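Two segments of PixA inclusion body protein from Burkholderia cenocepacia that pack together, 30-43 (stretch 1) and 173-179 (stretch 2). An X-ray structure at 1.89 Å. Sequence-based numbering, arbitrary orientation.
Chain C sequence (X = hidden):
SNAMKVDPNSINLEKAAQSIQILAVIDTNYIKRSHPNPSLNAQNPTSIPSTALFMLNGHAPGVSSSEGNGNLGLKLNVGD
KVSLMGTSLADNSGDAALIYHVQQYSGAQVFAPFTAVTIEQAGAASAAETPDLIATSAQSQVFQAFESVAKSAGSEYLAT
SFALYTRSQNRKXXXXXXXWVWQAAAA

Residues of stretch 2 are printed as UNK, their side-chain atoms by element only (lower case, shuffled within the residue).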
ATOM      1  N   TYR C  30       1.692  -4.786  21.923  1.00 17.13           N
ATOM      2  CA  TYR C  30       0.344  -4.449  21.614  1.00 22.09           C
ATOM      3  C   TYR C  30      -0.642  -5.491  22.161  1.00 23.10           C
ATOM      4  O   TYR C  30      -1.703  -5.134  22.768  1.00 22.41           O
ATOM      5  CB  TYR C  30       0.170  -4.298  20.111  1.00 26.63           C
ATOM      6  CG  TYR C  30      -1.259  -3.984  19.803  1.00 38.32           C
ATOM      7  CD1 TYR C  30      -1.912  -2.989  20.525  1.00 43.49           C
ATOM      8  CD2 TYR C  30      -1.995  -4.716  18.872  1.00 42.71           C
ATOM      9  CE1 TYR C  30      -3.236  -2.711  20.308  1.00 51.01           C
ATOM     10  CE2 TYR C  30      -3.319  -4.431  18.643  1.00 51.69           C
ATOM     11  CZ  TYR C  30      -3.935  -3.418  19.362  1.00 57.49           C
ATOM     12  OH  TYR C  30      -5.262  -3.091  19.169  1.00 71.87           O
ATOM     13  N   ILE C  31      -0.317  -6.776  21.983  1.00 19.39           N
ATOM     14  CA  ILE C  31      -1.157  -7.844  22.492  1.00 21.77           C
ATOM     15  C   ILE C  31      -1.324  -7.762  24.008  1.00 19.16           C
ATOM     16  O   ILE C  31      -2.413  -7.897  24.563  1.00 20.66           O
ATOM     17  CB  ILE C  31      -0.518  -9.252  22.223  1.00 22.20           C
ATOM     18  CG1 ILE C  31      -0.252  -9.481  20.738  1.00 28.34           C
ATOM     19  CG2 ILE C  31      -1.408 -10.350  22.704  1.00 22.02           C
ATOM     20  CD1 ILE C  31      -1.337  -9.043  19.917  1.00 28.11           C
ATOM     21  N   LYS C  32      -0.226  -7.582  24.678  1.00 18.18           N
ATOM     22  CA  LYS C  32      -0.232  -7.587  26.134  1.00 20.35           C
ATOM     23  C   LYS C  32      -1.082  -6.424  26.664  1.00 23.90           C
ATOM     24  O   LYS C  32      -1.796  -6.593  27.662  1.00 24.79           O
ATOM     25  CB  LYS C  32       1.223  -7.496  26.683  1.00 21.41           C
ATOM     26  CG  LYS C  32       1.933  -8.824  26.676  1.00 23.44           C
ATOM     27  CD  LYS C  32       3.341  -8.800  27.322  1.00 25.79           C
ATOM     28  CE  LYS C  32       4.150  -7.642  26.837  1.00 26.00           C
ATOM     29  NZ  LYS C  32       5.594  -7.642  27.289  1.00 31.55           N
ATOM     30  N   ARG C  33      -1.016  -5.271  26.007  1.00 23.99           N
ATOM     31  CA  ARG C  33      -1.871  -4.127  26.371  1.00 26.70           C
ATOM     32  C   ARG C  33      -3.349  -4.358  26.028  1.00 26.36           C
ATOM     33  O   ARG C  33      -4.243  -3.973  26.763  1.00 25.28           O
ATOM     34  CB  ARG C  33      -1.430  -2.829  25.659  1.00 27.36           C
ATOM     35  CG  ARG C  33      -0.118  -2.241  26.158  1.00 32.29           C
ATOM     36  CD  ARG C  33       0.121  -0.863  25.561  1.00 33.17           C
ATOM     37  NE  ARG C  33       0.243  -0.953  24.116  1.00 37.68           N
ATOM     38  CZ  ARG C  33       1.374  -1.105  23.434  1.00 36.56           C
ATOM     39  NH1 ARG C  33       2.545  -1.224  24.071  1.00 37.29           N
ATOM     40  NH2 ARG C  33       1.315  -1.152  22.113  1.00 32.75           N
ATOM     41  N   SER C  34      -3.617  -4.933  24.888  1.00 21.30           N
ATOM     42  CA  SER C  34      -5.025  -5.062  24.477  1.00 24.02           C
ATOM     43  C   SER C  34      -5.710  -6.350  24.980  1.00 22.74           C
ATOM     44  O   SER C  34      -6.934  -6.415  24.945  1.00 21.91           O
ATOM     45  CB  SER C  34      -5.159  -4.903  22.956  1.00 23.95           C
ATOM     46  OG  SER C  34      -4.438  -5.945  22.337  1.00 29.15           O
ATOM     47  N   HIS C  35      -4.932  -7.358  25.410  1.00 20.83           N
ATOM     48  CA  HIS C  35      -5.431  -8.628  25.913  1.00 21.06           C
ATOM     49  C   HIS C  35      -4.825  -9.010  27.210  1.00 21.35           C
ATOM     50  O   HIS C  35      -4.108 -10.015  27.285  1.00 21.92           O
ATOM     51  CB  HIS C  35      -5.194  -9.766  24.888  1.00 20.54           C
ATOM     52  CG  HIS C  35      -5.912  -9.533  23.611  1.00 21.49           C
ATOM     53  ND1 HIS C  35      -5.366  -8.797  22.588  1.00 24.95           N
ATOM     54  CD2 HIS C  35      -7.162  -9.852  23.226  1.00 21.83           C
ATOM     55  CE1 HIS C  35      -6.237  -8.723  21.593  1.00 25.29           C
ATOM     56  NE2 HIS C  35      -7.339  -9.354  21.953  1.00 24.99           N
ATOM     57  N   PRO C  36      -5.125  -8.251  28.259  1.00 23.45           N
ATOM     58  CA  PRO C  36      -4.390  -8.447  29.520  1.00 26.19           C
ATOM     59  C   PRO C  36      -4.784  -9.692  30.262  1.00 26.48           C
ATOM     60  O   PRO C  36      -4.065 -10.079  31.194  1.00 24.25           O
ATOM     61  CB  PRO C  36      -4.755  -7.219  30.357  1.00 26.51           C
ATOM     62  CG  PRO C  36      -5.546  -6.321  29.448  1.00 29.42           C
ATOM     63  CD  PRO C  36      -6.088  -7.149  28.346  1.00 26.22           C
ATOM     64  N   ASN C  37      -5.941 -10.287  29.933  1.00 26.89           N
ATOM     65  CA  ASN C  37      -6.370 -11.530  30.623  1.00 29.01           C
ATOM     66  C   ASN C  37      -6.695 -12.629  29.616  1.00 31.16           C
ATOM     67  O   ASN C  37      -7.864 -12.944  29.404  1.00 24.89           O
ATOM     68  CB  ASN C  37      -7.585 -11.290  31.513  1.00 35.58           C
ATOM     69  CG  ASN C  37      -7.333 -10.240  32.564  1.00 40.93           C
ATOM     70  OD1 ASN C  37      -6.469 -10.419  33.423  1.00 48.27           O
ATOM     71  ND2 ASN C  37      -8.060  -9.121  32.488  1.00 41.56           N
ATOM     72  N   PRO C  38      -5.670 -13.163  28.950  1.00 25.17           N
ATOM     73  CA  PRO C  38      -5.949 -14.039  27.808  1.00 26.14           C
ATOM     74  C   PRO C  38      -6.138 -15.478  28.268  1.00 24.28           C
ATOM     75  O   PRO C  38      -6.037 -15.756  29.437  1.00 20.89           O
ATOM     76  CB  PRO C  38      -4.657 -13.929  26.997  1.00 25.99           C
ATOM     77  CG  PRO C  38      -3.589 -13.796  28.058  1.00 26.14           C
ATOM     78  CD  PRO C  38      -4.224 -12.984  29.179  1.00 27.05           C
ATOM     79  N   SER C  39      -6.421 -16.383  27.361  1.00 24.71           N
ATOM     80  CA  SER C  39      -6.570 -17.798  27.710  1.00 23.88           C
ATOM     81  C   SER C  39      -5.231 -18.422  28.090  1.00 25.48           C
ATOM     82  O   SER C  39      -4.193 -18.131  27.498  1.00 24.62           O
ATOM     83  CB  SER C  39      -7.206 -18.496  26.534  1.00 23.97           C
ATOM     84  OG  SER C  39      -7.256 -19.868  26.672  1.00 24.64           O
ATOM     85  N   LEU C  40      -5.231 -19.273  29.112  1.00 23.35           N
ATOM     86  CA  LEU C  40      -4.055 -20.038  29.425  1.00 24.07           C
ATOM     87  C   LEU C  40      -4.291 -21.482  29.125  1.00 25.11           C
ATOM     88  O   LEU C  40      -3.567 -22.319  29.614  1.00 24.74           O
ATOM     89  CB  LEU C  40      -3.601 -19.845  30.864  1.00 29.10           C
ATOM     90  CG  LEU C  40      -3.555 -18.398  31.315  1.00 34.83           C
ATOM     91  CD1 LEU C  40      -3.516 -18.327  32.859  1.00 37.42           C
ATOM     92  CD2 LEU C  40      -2.394 -17.634  30.671  1.00 36.04           C
ATOM     93  N   ASN C  41      -5.316 -21.776  28.330  1.00 24.65           N
ATOM     94  CA  ASN C  41      -5.543 -23.083  27.792  1.00 25.31           C
ATOM     95  C   ASN C  41      -5.218 -23.156  26.252  1.00 25.34           C
ATOM     96  O   ASN C  41      -5.932 -22.608  25.426  1.00 21.79           O
ATOM     97  CB  ASN C  41      -6.988 -23.418  28.012  1.00 27.60           C
ATOM     98  CG  ASN C  41      -7.381 -24.719  27.380  1.00 31.27           C
ATOM     99  OD1 ASN C  41      -6.548 -25.460  26.855  1.00 35.27           O
ATOM    100  ND2 ASN C  41      -8.654 -24.963  27.336  1.00 37.92           N
ATOM    101  N   ALA C  42      -4.176 -23.853  25.906  1.00 23.67           N
ATOM    102  CA  ALA C  42      -3.693 -23.884  24.513  1.00 25.37           C
ATOM    103  C   ALA C  42      -4.654 -24.525  23.573  1.00 26.80           C
ATOM    104  O   ALA C  42      -4.553 -24.369  22.338  1.00 24.27           O
ATOM    105  CB  ALA C  42      -2.362 -24.582  24.463  1.00 24.92           C
ATOM    106  N   GLN C  43      -5.632 -25.248  24.096  1.00 26.23           N
ATOM    107  CA  GLN C  43      -6.644 -25.807  23.213  1.00 27.02           C
ATOM    108  C   GLN C  43      -7.727 -24.802  22.955  1.00 25.24           C
ATOM    109  O   GLN C  43      -8.624 -25.042  22.151  1.00 24.46           O
ATOM    110  CB  GLN C  43      -7.259 -27.087  23.791  1.00 34.55           C
ATOM    111  CG  GLN C  43      -6.236 -28.163  24.102  1.00 42.03           C
ATOM    112  CD  GLN C  43      -6.877 -29.400  24.717  1.00 54.99           C
ATOM    113  OE1 GLN C  43      -6.382 -29.966  25.718  1.00 63.68           O
ATOM    114  NE2 GLN C  43      -8.008 -29.815  24.140  1.00 61.75           N
ATOM    115  N   UNK C 173       7.959 -16.816  31.080  1.00 40.61           N
ATOM    116  CA  UNK C 173       6.698 -17.183  31.765  1.00 32.32           C
ATOM    117  C   UNK C 173       5.551 -17.086  30.737  1.00 26.24           C
ATOM    118  O   UNK C 173       5.490 -16.144  29.991  1.00 25.43           O
ATOM    119  c   UNK C 173       6.350 -16.217  32.926  1.00 36.67           C
ATOM    120  o   UNK C 173       7.455 -15.435  33.355  1.00 45.45           O
ATOM    121  N   UNK C 174       4.628 -18.007  30.752  1.00 27.76           N
ATOM    122  CA  UNK C 174       3.456 -17.917  29.867  1.00 27.15           C
ATOM    123  C   UNK C 174       2.567 -16.705  30.130  1.00 28.30           C
ATOM    124  O   UNK C 174       2.066 -16.528  31.239  1.00 23.19           O
ATOM    125  c   UNK C 174       1.787 -19.330  27.534  1.00 23.37           C
ATOM    126  c   UNK C 174       1.414 -19.247  29.025  1.00 26.49           C
ATOM    127  c   UNK C 174       0.535 -20.403  29.462  1.00 27.92           C
ATOM    128  c   UNK C 174       2.643 -19.172  29.936  1.00 26.62           C
ATOM    129  N   UNK C 175       2.375 -15.868  29.113  1.00 21.02           N
ATOM    130  CA  UNK C 175       1.388 -14.835  29.225  1.00 21.69           C
ATOM    131  C   UNK C 175       0.024 -15.333  28.745  1.00 22.51           C
ATOM    132  O   UNK C 175      -0.991 -15.082  29.404  1.00 22.75           O
ATOM    133  c   UNK C 175       1.016 -11.585  29.672  1.00 23.79           C
ATOM    134  c   UNK C 175      -0.047 -12.131  27.594  1.00 21.14           C
ATOM    135  c   UNK C 175      -0.760 -10.196  28.836  1.00 23.16           C
ATOM    136  c   UNK C 175       1.814 -13.635  28.431  1.00 21.53           C
ATOM    137  c   UNK C 175       0.214 -10.454  29.783  1.00 23.29           C
ATOM    138  c   UNK C 175       0.905 -12.437  28.565  1.00 23.31           C
ATOM    139  c   UNK C 175      -0.882 -11.020  27.726  1.00 23.99           C
ATOM    140  N   UNK C 176      -0.022 -15.946  27.551  1.00 19.86           N
ATOM    141  CA  UNK C 176      -1.254 -16.512  27.033  1.00 21.17           C
ATOM    142  C   UNK C 176      -1.145 -17.239  25.688  1.00 18.13           C
ATOM    143  O   UNK C 176      -0.078 -17.248  25.065  1.00 17.61           O
ATOM    144  N   UNK C 177      -2.247 -17.877  25.294  1.00 15.61           N
ATOM    145  CA  UNK C 177      -2.326 -18.529  24.004  1.00 15.88           C
ATOM    146  C   UNK C 177      -3.287 -17.763  23.104  1.00 14.52           C
ATOM    147  O   UNK C 177      -4.372 -17.398  23.516  1.00 13.72           O
ATOM    148  c   UNK C 177      -1.375 -21.899  27.067  1.00 28.02           C
ATOM    149  c   UNK C 177      -2.735 -19.972  24.077  1.00 17.70           C
ATOM    150  c   UNK C 177      -2.190 -21.094  26.285  1.00 24.22           C
ATOM    151  c   UNK C 177       0.159 -22.197  25.177  1.00 26.64           C
ATOM    152  c   UNK C 177      -0.230 -22.471  26.524  1.00 28.60           C
ATOM    153  o   UNK C 177       0.554 -23.313  27.270  1.00 27.18           O
ATOM    154  c   UNK C 177      -1.854 -20.831  24.931  1.00 21.07           C
ATOM    155  c   UNK C 177      -0.685 -21.401  24.401  1.00 24.75           C
ATOM    156  N   UNK C 178      -2.870 -17.507  21.874  1.00 13.58           N
ATOM    157  CA  UNK C 178      -3.568 -16.622  21.002  1.00 13.30           C
ATOM    158  C   UNK C 178      -3.596 -17.192  19.587  1.00 14.55           C
ATOM    159  O   UNK C 178      -2.852 -18.087  19.298  1.00 14.79           O
ATOM    160  c   UNK C 178      -1.597 -14.656  22.964  1.00 15.22           C
ATOM    161  c   UNK C 178      -2.721 -14.520  22.173  1.00 14.52           C
ATOM    162  c   UNK C 178      -3.570 -12.901  23.764  1.00 16.33           C
ATOM    163  c   UNK C 178      -2.451 -13.036  24.550  1.00 17.02           C
ATOM    164  c   UNK C 178      -1.463 -13.925  24.139  1.00 16.09           C
ATOM    165  c   UNK C 178      -2.834 -15.266  20.898  1.00 14.68           C
ATOM    166  c   UNK C 178      -3.680 -13.667  22.570  1.00 15.20           C
ATOM    167  N   UNK C 179      -4.580 -16.749  18.746  1.00 13.60           N
ATOM    168  CA  UNK C 179      -4.561 -17.053  17.361  1.00 13.08           C
ATOM    169  C   UNK C 179      -5.040 -15.926  16.486  1.00 12.31           C
ATOM    170  O   UNK C 179      -5.844 -15.072  16.926  1.00 12.47           O
ATOM    171  c   UNK C 179      -7.627 -18.030  18.145  1.00 14.72           C
ATOM    172  c   UNK C 179      -5.392 -18.292  17.069  1.00 14.16           C
ATOM    173  c   UNK C 179      -7.538 -17.924  15.768  1.00 14.61           C
ATOM    174  c   UNK C 179      -9.658 -17.672  16.908  1.00 14.90           C
ATOM    175  c   UNK C 179      -8.910 -17.687  15.726  1.00 15.31           C
ATOM    176  c   UNK C 179      -6.879 -18.038  17.001  1.00 13.30           C
ATOM    177  c   UNK C 179      -9.024 -17.816  18.092  1.00 16.26           C
TER

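Stretch 1 ends a helix at Ser-34 and continues as loop to Gln-43. Stretch 2 is a strand throughout, and its positions are taken here in order.

Position 173 has two side-chain atoms, a carbon and then an oxygen. They do not reach stretch 1. A single carbon bearing a hydroxyl oxygen is serine, so this is Ser-173.

Position 174 has four side-chain carbons, forked at the second. Its CA-to-CB bond points toward stretch 1, where its nearest neighbour is Leu-40. The fork one carbon beyond CB identifies leucine. CD2 of Leu-174 lies 4.2 Å from CD2 of Leu-40, a loose apolar contact.

Position 175 has one carbon followed by a ring of six carbons, with no oxygen. The ring lies among Lys-32, His-35, Pro-36 and Pro-38. A six-carbon ring without a hydroxyl is phenylalanine. CG of Lys-32 sits over one face of the Phe-175 ring, 3.7 Å from its centroid, in a CH-pi contact. The aliphatic part of the lysine thus covers the ring, while the end of the chain leads away. O of His-35 approaches the ring edge, 3.4 Å from CE2 of Phe-175. CG of Pro-38 is 3.9 Å from CE2 of Phe-175.

Position 176 has no side-chain atoms. CA of 176 lies 3.7 Å from CG of Pro-38 and 3.4 Å from O of Ser-39. With no side chain, it is glycine. An ideal CB on Gly-176 would fall 2.4 Å from CG of Pro-38, which is a clash. The bare backbone lets the proline ring come this close.

Position 177 has one carbon, a ring of six carbons and one oxygen on the ring. Its CA-to-CB bond points toward stretch 1, and the ring lies against Leu-40, Asn-41 and Ala-42. The oxygen borne by the ring makes it tyrosine. CB of Ala-42 lies over one face of the Tyr-177 ring, 3.5 Å from the centroid and close to the ring normal. O of Leu-40 is at the ring edge, 3.4 Å from CE2 of Tyr-177.

Position 178 again has one carbon and a ring of six carbons, without oxygen. The ring meets Ile-31, His-35 and Pro-38. It is phenylalanine. CG2 of Ile-31 covers one face of the Phe-178 ring, 3.7 Å from the centroid. CB of Pro-38 is 3.4 Å from CZ of Phe-178. The edge of this ring is directed toward the face of the His-35 ring in an offset edge-to-face pair, with centroids 6.0 Å apart.

Position 179 has one carbon and a ring of six carbons, without oxygen. It makes no contact with stretch 1. It is phenylalanine, Phe-179.

The contact is mainly apolar and buries 596 Å² over both sides. Phe-175, Tyr-177 and Phe-178 each receive an aliphatic group over one ring face, from Lys-32, Ala-42 and Ile-31 respectively. Pro-38 touches Phe-175, Gly-176 and Phe-178. One hydrogen bond joins the two backbones, from N of Tyr-177 to O of Ser-39 at 3.0 Å. It ties the loop backbone to the strand at Tyr-177, beside the aromatic contacts.

Stretch 2, residues 173-179: SLFGYFF
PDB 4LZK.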